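Local coordinates for spike protein S1 (PDB 5GYQ) that probably attaches the bat coronavirus to host cells by binding a receptor, here represented by its putative receptor-binding domain, at residues A[18-23]-A[134-139]; A[43-48]-A[78-83]; A[65-70]-A[90-95]; A[117-122]-A[130-135]. All coordinates share one frame; numbering follows the deposited sequence.

Contact 1: A[18-23]-A[134-139]; sequences QPVVWR and DTVINA
Val20 meets Val136 and Ile137 where the loop leading into strand 23-27 packs against helix 130-139. That helix lies in the excursion between strands 100-111 and 146-157, the place where betacoronavirus receptor-binding domains carry their external subdomain, consistent with a join between that subdomain and the core. Methyl CG1 of Val20 lies 4.1 Å from Val136 CG1 and 4.2 Å from Ile137 CG1, and the valine branches pass one another in antiparallel fashion. CG1 of Val136, anti to its own backbone nitrogen (chi1 174°), is the branch that reaches Val20. The packing between these three side chains is purely apolar. Farther out, Val20 rests on Asn91, and the short 3-10 turn at 19-20 is closed by a 2.9 Å hydrogen bond from Val21 N to Gln18 O. At the start of this turn the Gln18 amide is gripped at both ends by backbone: OE1 accepts from Ala114 N, and NE2 donates to Pro112 O.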
loop_
_atom_site.group_PDB
_atom_site.type_symbol
_atom_site.label_atom_id
_atom_site.label_comp_id
_atom_site.label_asym_id
_atom_site.label_seq_id
_atom_site.Cartn_x
_atom_site.Cartn_y
_atom_site.Cartn_z
ATOM N N GLN A 18 -10.140 0.579 -4.370
ATOM C CA GLN A 18 -9.723 0.106 -5.680
ATOM C C GLN A 18 -8.363 0.717 -5.993
ATOM O O GLN A 18 -8.086 1.846 -5.590
ATOM C CB GLN A 18 -10.753 0.483 -6.747
ATOM C CG GLN A 18 -12.158 -0.041 -6.477
ATOM C CD GLN A 18 -12.256 -1.554 -6.586
ATOM O OE1 GLN A 18 -11.377 -2.210 -7.145
ATOM N NE2 GLN A 18 -13.334 -2.116 -6.049
ATOM N N PRO A 19 -7.503 -0.030 -6.700
ATOM C CA PRO A 19 -6.146 0.451 -6.980
ATOM C C PRO A 19 -6.121 1.758 -7.767
ATOM O O PRO A 19 -5.174 2.534 -7.620
ATOM C CB PRO A 19 -5.528 -0.690 -7.795
ATOM C CG PRO A 19 -6.679 -1.482 -8.303
ATOM C CD PRO A 19 -7.743 -1.368 -7.263
ATOM N N VAL A 20 -7.147 2.009 -8.577
ATOM C CA VAL A 20 -7.208 3.259 -9.327
ATOM C C VAL A 20 -7.318 4.453 -8.368
ATOM O O VAL A 20 -6.871 5.554 -8.687
ATOM C CB VAL A 20 -8.382 3.262 -10.345
ATOM C CG1 VAL A 20 -9.732 3.232 -9.640
ATOM C CG2 VAL A 20 -8.284 4.466 -11.269
ATOM N N VAL A 21 -7.882 4.231 -7.180
ATOM C CA VAL A 21 -7.947 5.285 -6.165
ATOM C C VAL A 21 -7.280 4.872 -4.850
ATOM O O VAL A 21 -7.857 5.043 -3.776
ATOM C CB VAL A 21 -9.406 5.711 -5.874
ATOM C CG1 VAL A 21 -9.930 6.579 -6.995
ATOM C CG2 VAL A 21 -10.304 4.492 -5.672
ATOM N N TRP A 22 -6.065 4.335 -4.943
ATOM C CA TRP A 22 -5.300 3.922 -3.766
ATOM C C TRP A 22 -5.100 5.082 -2.798
ATOM O O TRP A 22 -5.033 6.242 -3.217
ATOM C CB TRP A 22 -3.939 3.349 -4.173
ATOM C CG TRP A 22 -3.037 4.314 -4.912
ATOM C CD1 TRP A 22 -2.992 4.524 -6.261
ATOM C CD2 TRP A 22 -2.041 5.177 -4.341
ATOM N NE1 TRP A 22 -2.038 5.465 -6.564
ATOM C CE2 TRP A 22 -1.439 5.882 -5.404
ATOM C CE3 TRP A 22 -1.599 5.420 -3.037
ATOM C CZ2 TRP A 22 -0.425 6.815 -5.203
ATOM C CZ3 TRP A 22 -0.588 6.351 -2.840
ATOM C CH2 TRP A 22 -0.013 7.035 -3.918
ATOM N N ARG A 23 -4.998 4.780 -1.506
ATOM C CA ARG A 23 -4.905 5.855 -0.516
ATOM C C ARG A 23 -3.570 5.895 0.217
ATOM O O ARG A 23 -2.989 4.864 0.528
ATOM C CB ARG A 23 -6.045 5.739 0.495
ATOM C CG ARG A 23 -7.330 6.410 0.035
ATOM C CD ARG A 23 -8.548 5.617 0.467
ATOM N NE ARG A 23 -9.555 6.450 1.117
ATOM C CZ ARG A 23 -10.816 6.076 1.304
ATOM N NH1 ARG A 23 -11.225 4.888 0.876
ATOM N NH2 ARG A 23 -11.671 6.891 1.908
ATOM N N ASP A 134 -13.931 7.832 -12.654
ATOM C CA ASP A 134 -15.334 7.430 -12.643
ATOM C C ASP A 134 -15.626 6.397 -13.730
ATOM O O ASP A 134 -16.364 5.440 -13.483
ATOM C CB ASP A 134 -16.254 8.645 -12.817
ATOM C CG ASP A 134 -16.244 9.570 -11.606
ATOM O OD1 ASP A 134 -15.949 9.092 -10.489
ATOM O OD2 ASP A 134 -16.535 10.776 -11.770
ATOM N N THR A 135 -15.051 6.566 -14.924
ATOM C CA THR A 135 -15.266 5.550 -15.966
ATOM C C THR A 135 -14.637 4.205 -15.598
ATOM O O THR A 135 -15.170 3.159 -15.950
ATOM C CB THR A 135 -14.713 5.979 -17.351
ATOM O OG1 THR A 135 -13.285 6.045 -17.301
ATOM C CG2 THR A 135 -15.284 7.314 -17.780
ATOM N N VAL A 136 -13.504 4.232 -14.902
ATOM C CA VAL A 136 -12.845 2.984 -14.502
ATOM C C VAL A 136 -13.682 2.239 -13.453
ATOM O O VAL A 136 -13.959 1.028 -13.569
ATOM C CB VAL A 136 -11.425 3.247 -13.947
ATOM C CG1 VAL A 136 -10.814 1.970 -13.397
ATOM C CG2 VAL A 136 -10.529 3.837 -15.039
ATOM N N ILE A 137 -14.101 2.986 -12.437
ATOM C CA ILE A 137 -14.939 2.441 -11.377
ATOM C C ILE A 137 -16.252 1.904 -11.947
ATOM O O ILE A 137 -16.706 0.825 -11.558
ATOM C CB ILE A 137 -15.217 3.501 -10.292
ATOM C CG1 ILE A 137 -13.917 3.857 -9.565
ATOM C CG2 ILE A 137 -16.255 2.992 -9.300
ATOM C CD1 ILE A 137 -14.053 4.998 -8.587
ATOM N N ASN A 138 -16.852 2.643 -12.879
ATOM C CA ASN A 138 -18.085 2.184 -13.516
ATOM C C ASN A 138 -17.867 0.934 -14.366
ATOM O O ASN A 138 -18.690 0.017 -14.354
ATOM C CB ASN A 138 -18.695 3.290 -14.376
ATOM C CG ASN A 138 -20.014 2.876 -15.005
ATOM O OD1 ASN A 138 -20.086 2.606 -16.204
ATOM N ND2 ASN A 138 -21.059 2.801 -14.190
ATOM N N ALA A 139 -16.763 0.901 -15.105
ATOM C CA ALA A 139 -16.443 -0.231 -15.967
ATOM C C ALA A 139 -16.207 -1.495 -15.151
ATOM O O ALA A 139 -16.464 -2.596 -15.632
ATOM C CB ALA A 139 -15.227 0.076 -16.826
#

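Contact 2: A[43-48]-A[78-83]; sequences THQLQC and NLFNRV
Asn78 O accepts a 2.9 Å hydrogen bond from Val83 N, closing the turn that ends the helix just beyond Phe80, whose ring sits against Gln45 and Gln47 of the facing strand. With the weak bond from Arg82 N to Leu79 O (3.4 Å) and the positive phi of Arg82, this is a Schellman motif at the end of helix 73-81. The far half of the Phe80 ring fits against the two glutamines: CE2 lies 3.7 Å from Gln45 CB and CE1 lies 3.7 Å from Gln47 CB, each approach being oblique to the ring. CG of Gln45 adds a further touch, 3.8 Å from Phe80 CE2. It is therefore the aliphatic part of each glutamine that meets the ring; the Gln45 amide is turned 67° from the ring plane. Strand 43-49 is an outermost strand of the five-stranded antiparallel core sheet, and helix 73-81 packs against it at the protein surface. Within this strand, His44 and Gln45 form a classic beta bulge, both facing Ala104, whereas Gln47 pairs with Leu102, a residue that Phe80 also touches. One residue on, Cys48 is tied to Cys101 by a disulfide, which fastens the strand to its neighbour, 100-111.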
loop_
_atom_site.group_PDB
_atom_site.type_symbol
_atom_site.label_atom_id
_atom_site.label_comp_id
_atom_site.label_asym_id
_atom_site.label_seq_id
_atom_site.Cartn_x
_atom_site.Cartn_y
_atom_site.Cartn_z
ATOM N N THR A 43 -1.603 -12.436 6.970
ATOM C CA THR A 43 -0.617 -12.293 5.904
ATOM C C THR A 43 -0.747 -13.328 4.788
ATOM O O THR A 43 -0.809 -14.533 5.037
ATOM C CB THR A 43 0.812 -12.364 6.472
ATOM O OG1 THR A 43 1.000 -11.305 7.421
ATOM C CG2 THR A 43 1.841 -12.230 5.361
ATOM N N HIS A 44 -0.792 -12.833 3.553
ATOM C CA HIS A 44 -0.763 -13.676 2.365
ATOM C C HIS A 44 0.647 -13.715 1.796
ATOM O O HIS A 44 1.110 -14.756 1.333
ATOM C CB HIS A 44 -1.753 -13.157 1.319
ATOM C CG HIS A 44 -1.517 -13.689 -0.061
ATOM N ND1 HIS A 44 -2.028 -14.892 -0.494
ATOM C CD2 HIS A 44 -0.829 -13.172 -1.107
ATOM C CE1 HIS A 44 -1.664 -15.095 -1.750
ATOM N NE2 HIS A 44 -0.935 -14.068 -2.143
ATOM N N GLN A 45 1.325 -12.572 1.839
ATOM C CA GLN A 45 2.700 -12.467 1.365
ATOM C C GLN A 45 3.342 -11.173 1.858
ATOM O O GLN A 45 2.822 -10.087 1.618
ATOM C CB GLN A 45 2.751 -12.528 -0.166
ATOM C CG GLN A 45 3.686 -13.593 -0.724
ATOM C CD GLN A 45 2.956 -14.860 -1.135
ATOM O OE1 GLN A 45 1.754 -14.838 -1.411
ATOM N NE2 GLN A 45 3.681 -15.973 -1.180
ATOM N N LEU A 46 4.473 -11.288 2.548
ATOM C CA LEU A 46 5.186 -10.113 3.044
ATOM C C LEU A 46 6.600 -10.060 2.477
ATOM O O LEU A 46 7.431 -10.913 2.783
ATOM C CB LEU A 46 5.225 -10.110 4.573
ATOM C CG LEU A 46 6.025 -9.003 5.267
ATOM C CD1 LEU A 46 5.466 -7.623 4.955
ATOM C CD2 LEU A 46 6.057 -9.237 6.768
ATOM N N GLN A 47 6.867 -9.053 1.652
ATOM C CA GLN A 47 8.160 -8.943 0.989
ATOM C C GLN A 47 8.842 -7.624 1.319
ATOM O O GLN A 47 8.287 -6.559 1.074
ATOM C CB GLN A 47 7.993 -9.078 -0.524
ATOM C CG GLN A 47 9.300 -9.154 -1.282
ATOM C CD GLN A 47 9.976 -10.499 -1.131
ATOM O OE1 GLN A 47 9.367 -11.542 -1.372
ATOM N NE2 GLN A 47 11.240 -10.484 -0.723
ATOM N N CYS A 48 10.055 -7.689 1.855
ATOM C CA CYS A 48 10.746 -6.471 2.265
ATOM C C CYS A 48 12.017 -6.196 1.462
ATOM O O CYS A 48 12.701 -7.115 1.017
ATOM C CB CYS A 48 11.080 -6.535 3.754
ATOM S SG CYS A 48 9.651 -6.443 4.853
ATOM N N ASN A 78 3.206 -9.823 -10.459
ATOM C CA ASN A 78 3.949 -8.880 -11.289
ATOM C C ASN A 78 4.581 -7.761 -10.460
ATOM O O ASN A 78 5.672 -7.286 -10.772
ATOM C CB ASN A 78 3.044 -8.285 -12.365
ATOM C CG ASN A 78 2.673 -9.293 -13.426
ATOM O OD1 ASN A 78 3.398 -10.263 -13.652
ATOM N ND2 ASN A 78 1.539 -9.073 -14.085
ATOM N N LEU A 79 3.890 -7.347 -9.401
ATOM C CA LEU A 79 4.397 -6.303 -8.515
ATOM C C LEU A 79 5.657 -6.778 -7.803
ATOM O O LEU A 79 6.655 -6.056 -7.737
ATOM C CB LEU A 79 3.332 -5.895 -7.493
ATOM C CG LEU A 79 3.704 -4.764 -6.532
ATOM C CD1 LEU A 79 3.955 -3.474 -7.290
ATOM C CD2 LEU A 79 2.620 -4.567 -5.485
ATOM N N PHE A 80 5.602 -7.999 -7.280
ATOM C CA PHE A 80 6.755 -8.618 -6.629
ATOM C C PHE A 80 7.934 -8.816 -7.585
ATOM O O PHE A 80 9.077 -8.526 -7.235
ATOM C CB PHE A 80 6.361 -9.968 -6.019
ATOM C CG PHE A 80 5.579 -9.855 -4.740
ATOM C CD1 PHE A 80 5.759 -8.772 -3.896
ATOM C CD2 PHE A 80 4.668 -10.835 -4.379
ATOM C CE1 PHE A 80 5.041 -8.667 -2.714
ATOM C CE2 PHE A 80 3.949 -10.735 -3.199
ATOM C CZ PHE A 80 4.137 -9.649 -2.366
ATOM N N ASN A 81 7.653 -9.314 -8.786
ATOM C CA ASN A 81 8.716 -9.630 -9.737
ATOM C C ASN A 81 9.131 -8.437 -10.588
ATOM O O ASN A 81 10.025 -8.550 -11.425
ATOM C CB ASN A 81 8.286 -10.780 -10.642
ATOM C CG ASN A 81 8.033 -12.054 -9.869
ATOM O OD1 ASN A 81 8.726 -12.349 -8.895
ATOM N ND2 ASN A 81 7.031 -12.813 -10.290
ATOM N N ARG A 82 8.477 -7.300 -10.364
ATOM C CA ARG A 82 8.739 -6.073 -11.110
ATOM C C ARG A 82 8.619 -6.310 -12.617
ATOM O O ARG A 82 9.540 -6.049 -13.394
ATOM C CB ARG A 82 10.105 -5.510 -10.719
ATOM C CG ARG A 82 10.087 -5.057 -9.267
ATOM C CD ARG A 82 11.420 -4.589 -8.728
ATOM N NE ARG A 82 11.277 -4.233 -7.317
ATOM C CZ ARG A 82 12.256 -3.774 -6.547
ATOM N NH1 ARG A 82 13.475 -3.602 -7.042
ATOM N NH2 ARG A 82 12.011 -3.483 -5.277
ATOM N N VAL A 83 7.455 -6.826 -12.998
ATOM C CA VAL A 83 7.052 -6.996 -14.387
ATOM C C VAL A 83 5.928 -6.001 -14.673
ATOM O O VAL A 83 4.996 -5.879 -13.880
ATOM C CB VAL A 83 6.580 -8.440 -14.659
ATOM C CG1 VAL A 83 5.893 -8.550 -16.011
ATOM C CG2 VAL A 83 7.748 -9.410 -14.557
#

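Contact 3: A[65-70]-A[90-95]; sequences TLDVMR and YNYALP
An exceptionally short hydrogen bond joins Tyr92 to Asp67: the phenol OH donates to OD2 across a modelled 2.4 Å, a separation whose exact value is doubtful. The bond ties the loop after helix 86-90 to strand 63-71 of the five-stranded antiparallel sheet, inside the core of the receptor-binding domain. OD2 arrives at the edge of the Tyr92 ring, in its plane, while the carboxylate itself is turned 69° from that plane. The other oxygen of Asp67, OD1, is held in a salt bridge by Arg24 NE, so both oxygens of this buried acid have partners, and the nearby arginine would be expected to favour its charged form. Met69, two residues along the strand, lays its methyl over one face of the same ring, while SD meets the ring obliquely in a Met-aromatic contact, 3.7 Å from Tyr92 CG. Its CG lies between the backbone nitrogen and the carbonyl carbon (chi1 70°), and bends at chi2 and chi3 bring the methyl there. Trp22 meets Tyr92 edge-to-face, and Phe87 touches both Met69 and Tyr92. The methyl makes a CH-pi contact: Met69 CE stands 3.8 Å from the centroid of the Tyr92 ring, only 11° off the ring normal.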
loop_
_atom_site.group_PDB
_atom_site.type_symbol
_atom_site.label_atom_id
_atom_site.label_comp_id
_atom_site.label_asym_id
_atom_site.label_seq_id
_atom_site.Cartn_x
_atom_site.Cartn_y
_atom_site.Cartn_z
ATOM N N THR A 65 5.449 5.791 5.242
ATOM C CA THR A 65 4.293 6.026 4.385
ATOM C C THR A 65 3.530 4.730 4.154
ATOM O O THR A 65 4.126 3.700 3.857
ATOM C CB THR A 65 4.709 6.628 3.033
ATOM O OG1 THR A 65 5.457 7.829 3.257
ATOM C CG2 THR A 65 3.485 6.950 2.192
ATOM N N LEU A 66 2.210 4.783 4.305
ATOM C CA LEU A 66 1.367 3.613 4.084
ATOM C C LEU A 66 0.444 3.812 2.891
ATOM O O LEU A 66 -0.445 4.659 2.923
ATOM C CB LEU A 66 0.530 3.308 5.327
ATOM C CG LEU A 66 1.287 3.208 6.651
ATOM C CD1 LEU A 66 0.315 3.034 7.812
ATOM C CD2 LEU A 66 2.293 2.068 6.612
ATOM N N ASP A 67 0.656 3.031 1.839
ATOM C CA ASP A 67 -0.239 3.072 0.688
ATOM C C ASP A 67 -1.136 1.849 0.694
ATOM O O ASP A 67 -0.658 0.725 0.726
ATOM C CB ASP A 67 0.555 3.149 -0.614
ATOM C CG ASP A 67 1.454 4.364 -0.667
ATOM O OD1 ASP A 67 1.116 5.378 -0.026
ATOM O OD2 ASP A 67 2.496 4.306 -1.349
ATOM N N VAL A 68 -2.441 2.064 0.662
ATOM C CA VAL A 68 -3.377 0.959 0.809
ATOM C C VAL A 68 -4.306 0.843 -0.393
ATOM O O VAL A 68 -4.842 1.849 -0.891
ATOM C CB VAL A 68 -4.209 1.112 2.092
ATOM C CG1 VAL A 68 -5.182 -0.043 2.242
ATOM C CG2 VAL A 68 -3.289 1.187 3.306
ATOM N N MET A 69 -4.473 -0.391 -0.861
ATOM C CA MET A 69 -5.368 -0.676 -1.980
ATOM C C MET A 69 -5.678 -2.161 -2.033
ATOM O O MET A 69 -5.210 -2.922 -1.194
ATOM C CB MET A 69 -4.740 -0.225 -3.299
ATOM C CG MET A 69 -3.549 -1.075 -3.729
ATOM S SD MET A 69 -2.211 -0.093 -4.441
ATOM C CE MET A 69 -1.485 0.603 -2.959
ATOM N N ARG A 70 -6.464 -2.576 -3.019
ATOM C CA ARG A 70 -6.692 -3.994 -3.250
ATOM C C ARG A 70 -5.987 -4.417 -4.532
ATOM O O ARG A 70 -5.700 -3.584 -5.392
ATOM C CB ARG A 70 -8.189 -4.306 -3.317
ATOM C CG ARG A 70 -8.958 -3.580 -4.406
ATOM C CD ARG A 70 -10.443 -3.894 -4.301
ATOM N NE ARG A 70 -10.961 -3.572 -2.974
ATOM C CZ ARG A 70 -11.875 -4.288 -2.327
ATOM N NH1 ARG A 70 -12.384 -5.380 -2.882
ATOM N NH2 ARG A 70 -12.279 -3.914 -1.118
ATOM N N TYR A 90 -0.787 1.926 -14.871
ATOM C CA TYR A 90 -1.910 2.861 -14.881
ATOM C C TYR A 90 -2.577 3.126 -13.529
ATOM O O TYR A 90 -3.518 3.912 -13.455
ATOM C CB TYR A 90 -2.976 2.364 -15.859
ATOM C CG TYR A 90 -2.449 2.033 -17.239
ATOM C CD1 TYR A 90 -2.012 3.034 -18.095
ATOM C CD2 TYR A 90 -2.401 0.719 -17.687
ATOM C CE1 TYR A 90 -1.537 2.739 -19.359
ATOM C CE2 TYR A 90 -1.927 0.410 -18.948
ATOM C CZ TYR A 90 -1.496 1.428 -19.781
ATOM O OH TYR A 90 -1.021 1.130 -21.035
ATOM N N ASN A 91 -2.102 2.494 -12.460
ATOM C CA ASN A 91 -2.789 2.622 -11.172
ATOM C C ASN A 91 -1.881 2.939 -9.989
ATOM O O ASN A 91 -2.037 3.978 -9.348
ATOM C CB ASN A 91 -3.577 1.344 -10.881
ATOM C CG ASN A 91 -4.649 1.081 -11.915
ATOM O OD1 ASN A 91 -5.806 1.468 -11.742
ATOM N ND2 ASN A 91 -4.265 0.437 -13.011
ATOM N N TYR A 92 -0.950 2.037 -9.690
ATOM C CA TYR A 92 0.009 2.262 -8.615
ATOM C C TYR A 92 1.364 1.670 -8.975
ATOM O O TYR A 92 1.454 0.505 -9.360
ATOM C CB TYR A 92 -0.486 1.659 -7.297
ATOM C CG TYR A 92 0.449 1.914 -6.135
ATOM C CD1 TYR A 92 0.297 3.031 -5.333
ATOM C CD2 TYR A 92 1.498 1.044 -5.853
ATOM C CE1 TYR A 92 1.155 3.277 -4.277
ATOM C CE2 TYR A 92 2.361 1.282 -4.803
ATOM C CZ TYR A 92 2.184 2.399 -4.018
ATOM O OH TYR A 92 3.041 2.637 -2.967
ATOM N N ALA A 93 2.416 2.471 -8.831
ATOM C CA ALA A 93 3.768 2.027 -9.161
ATOM C C ALA A 93 4.750 2.323 -8.033
ATOM O O ALA A 93 4.737 3.410 -7.456
ATOM C CB ALA A 93 4.236 2.684 -10.447
ATOM N N LEU A 94 5.600 1.349 -7.726
ATOM C CA LEU A 94 6.652 1.537 -6.732
ATOM C C LEU A 94 7.624 2.629 -7.166
ATOM O O LEU A 94 7.900 2.782 -8.355
ATOM C CB LEU A 94 7.410 0.230 -6.499
ATOM C CG LEU A 94 6.624 -0.890 -5.822
ATOM C CD1 LEU A 94 7.472 -2.143 -5.738
ATOM C CD2 LEU A 94 6.173 -0.446 -4.441
ATOM N N PRO A 95 8.146 3.398 -6.200
ATOM C CA PRO A 95 9.134 4.423 -6.544
ATOM C C PRO A 95 10.485 3.794 -6.861
ATOM O O PRO A 95 10.700 2.620 -6.549
ATOM C CB PRO A 95 9.205 5.277 -5.278
ATOM C CG PRO A 95 8.881 4.323 -4.178
ATOM C CD PRO A 95 7.861 3.366 -4.754
#

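Contact 4: A[117-122]-A[130-135]; sequences NRFPIK and SAFIDT
Arg118 passes obliquely across the end of the Phe132 ring, at CE1 and CZ, and ends at a water shared with the helix. At CB the chain turns so that CG falls between the backbone nitrogen and the carbonyl carbon (chi1 58°). CG makes this side chain's nearest approach, 3.6 Å from Phe132 CE1. CD continues past the same ring carbon at 4.0 Å, and after a bend at chi3 the guanidinium comes to lie with its plane nearly perpendicular to the Phe132 ring and with Phe119 CE2 over one of its faces. At the tip, NH1 makes a weak 3.0 Å hydrogen bond to a water lying near the guanidinium plane; that water in turn donates to Thr135 OG1. The threonine hydroxyl is modelled donating to Phe132 O within the helix, at a doubtfully short distance. Phe119 completes the grip with a T-shaped stack, its edge directed at the Phe132 face, centroids 4.8 Å apart and planes at 89°. Phe119 CD2 sits over the middle of that ring, 3.5 Å from Phe132 CE1. The contact closes the long loop after strand 100-111 onto the first turns of helix 130-139, at the surface. Its chemistry implies a clasp made chiefly by aromatic and aliphatic packing, with a single water bridging the two sides, its bond to Arg118 NH1 weak.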
loop_
_atom_site.group_PDB
_atom_site.type_symbol
_atom_site.label_atom_id
_atom_site.label_comp_id
_atom_site.label_asym_id
_atom_site.label_seq_id
_atom_site.Cartn_x
_atom_site.Cartn_y
_atom_site.Cartn_z
ATOM N N ASN A 117 -6.655 0.864 -17.404
ATOM C CA ASN A 117 -5.843 0.180 -18.403
ATOM C C ASN A 117 -5.428 1.109 -19.543
ATOM O O ASN A 117 -5.102 0.660 -20.639
ATOM C CB ASN A 117 -6.585 -1.047 -18.947
ATOM C CG ASN A 117 -7.691 -0.686 -19.916
ATOM O OD1 ASN A 117 -8.367 0.332 -19.765
ATOM N ND2 ASN A 117 -7.876 -1.525 -20.930
ATOM N N ARG A 118 -5.436 2.408 -19.261
ATOM C CA ARG A 118 -4.971 3.421 -20.202
ATOM C C ARG A 118 -4.571 4.675 -19.430
ATOM O O ARG A 118 -4.894 4.802 -18.245
ATOM C CB ARG A 118 -6.051 3.743 -21.243
ATOM C CG ARG A 118 -7.358 4.224 -20.637
ATOM C CD ARG A 118 -8.528 4.025 -21.583
ATOM N NE ARG A 118 -8.675 5.117 -22.537
ATOM C CZ ARG A 118 -9.777 5.850 -22.669
ATOM N NH1 ARG A 118 -10.839 5.611 -21.912
ATOM N NH2 ARG A 118 -9.817 6.822 -23.567
ATOM N N PHE A 119 -3.866 5.583 -20.108
ATOM C CA PHE A 119 -3.367 6.834 -19.526
ATOM C C PHE A 119 -2.317 6.569 -18.447
ATOM O O PHE A 119 -2.637 6.535 -17.256
ATOM C CB PHE A 119 -4.514 7.679 -18.955
ATOM C CG PHE A 119 -5.577 8.027 -19.964
ATOM C CD1 PHE A 119 -5.252 8.696 -21.135
ATOM C CD2 PHE A 119 -6.903 7.701 -19.734
ATOM C CE1 PHE A 119 -6.225 9.019 -22.061
ATOM C CE2 PHE A 119 -7.885 8.025 -20.658
ATOM C CZ PHE A 119 -7.544 8.685 -21.822
ATOM N N PRO A 120 -1.053 6.395 -18.868
ATOM C CA PRO A 120 0.082 6.035 -18.006
ATOM C C PRO A 120 0.297 6.981 -16.835
ATOM O O PRO A 120 0.123 8.191 -16.971
ATOM C CB PRO A 120 1.282 6.110 -18.958
ATOM C CG PRO A 120 0.707 5.879 -20.304
ATOM C CD PRO A 120 -0.644 6.531 -20.276
ATOM N N ILE A 121 0.681 6.419 -15.694
ATOM C CA ILE A 121 1.078 7.220 -14.545
ATOM C C ILE A 121 2.589 7.139 -14.359
ATOM O O ILE A 121 3.249 6.269 -14.930
ATOM C CB ILE A 121 0.388 6.755 -13.249
ATOM C CG1 ILE A 121 0.873 5.354 -12.865
ATOM C CG2 ILE A 121 -1.126 6.785 -13.407
ATOM C CD1 ILE A 121 0.538 4.958 -11.446
ATOM N N LYS A 122 3.131 8.056 -13.565
ATOM C CA LYS A 122 4.537 8.014 -13.185
ATOM C C LYS A 122 4.692 7.199 -11.904
ATOM O O LYS A 122 3.734 7.055 -11.145
ATOM C CB LYS A 122 5.081 9.431 -12.990
ATOM C CG LYS A 122 5.051 10.275 -14.253
ATOM C CD LYS A 122 4.858 11.745 -13.930
ATOM C CE LYS A 122 4.734 12.576 -15.198
ATOM N NZ LYS A 122 6.018 12.641 -15.953
ATOM N N SER A 130 -10.821 12.990 -12.534
ATOM C CA SER A 130 -11.953 12.378 -11.842
ATOM C C SER A 130 -12.955 11.726 -12.796
ATOM O O SER A 130 -13.546 10.703 -12.468
ATOM C CB SER A 130 -12.667 13.412 -10.970
ATOM O OG SER A 130 -13.258 14.427 -11.765
ATOM N N ALA A 131 -13.141 12.315 -13.970
ATOM C CA ALA A 131 -14.048 11.747 -14.966
ATOM C C ALA A 131 -13.572 10.361 -15.421
ATOM O O ALA A 131 -14.352 9.390 -15.465
ATOM C CB ALA A 131 -14.179 12.688 -16.157
ATOM N N PHE A 132 -12.285 10.267 -15.740
ATOM C CA PHE A 132 -11.704 8.997 -16.171
ATOM C C PHE A 132 -11.791 7.951 -15.067
ATOM O O PHE A 132 -12.160 6.801 -15.316
ATOM C CB PHE A 132 -10.248 9.175 -16.599
ATOM C CG PHE A 132 -9.543 7.875 -16.872
ATOM C CD1 PHE A 132 -9.996 7.023 -17.868
ATOM C CD2 PHE A 132 -8.440 7.498 -16.126
ATOM C CE1 PHE A 132 -9.354 5.817 -18.120
ATOM C CE2 PHE A 132 -7.794 6.298 -16.374
ATOM C CZ PHE A 132 -8.254 5.459 -17.373
ATOM N N ILE A 133 -11.444 8.366 -13.849
ATOM C CA ILE A 133 -11.538 7.515 -12.665
ATOM C C ILE A 133 -12.945 6.948 -12.527
ATOM O O ILE A 133 -13.130 5.739 -12.317
ATOM C CB ILE A 133 -11.164 8.295 -11.389
ATOM C CG1 ILE A 133 -9.660 8.595 -11.371
ATOM C CG2 ILE A 133 -11.568 7.522 -10.140
ATOM C CD1 ILE A 133 -9.225 9.489 -10.220
ATOM N N ASP A 134 -13.931 7.832 -12.654
ATOM C CA ASP A 134 -15.334 7.430 -12.643
ATOM C C ASP A 134 -15.626 6.397 -13.730
ATOM O O ASP A 134 -16.364 5.440 -13.483
ATOM C CB ASP A 134 -16.254 8.645 -12.817
ATOM C CG ASP A 134 -16.244 9.570 -11.606
ATOM O OD1 ASP A 134 -15.949 9.092 -10.489
ATOM O OD2 ASP A 134 -16.535 10.776 -11.770
ATOM N N THR A 135 -15.051 6.566 -14.924
ATOM C CA THR A 135 -15.266 5.550 -15.966
ATOM C C THR A 135 -14.637 4.205 -15.598
ATOM O O THR A 135 -15.170 3.159 -15.950
ATOM C CB THR A 135 -14.713 5.979 -17.351
ATOM O OG1 THR A 135 -13.285 6.045 -17.301
ATOM C CG2 THR A 135 -15.284 7.314 -17.780
HETATM O O HOH W 1 -12.396 4.388 -19.655
#

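How the contacts relate
Contacts 1 and 4 both use helix 130-139, sharing Asp134 and Thr135 with centres 8 Å apart, and Val21 CG1 touches Ile133 CG2 at 3.7 Å between them. Contact 1 continues into contact 3 through the sheet, where Arg23 O and Val68 N lie 2.9 Å apart. Tyr90, at the start of 90-95, packs on Asn117, Arg118 and Phe119 and so brings contact 4 against contact 3. Contact 2 stands farther off, its centre 22 Å from that of contact 1, yet Leu79 meets Leu94 of contact 3. Bound N-acetylglucosamine lies about 9 Å from the side chain of Val136 and about 10 Å from that of Arg118, against about 12 Å for Gln45 and Met69.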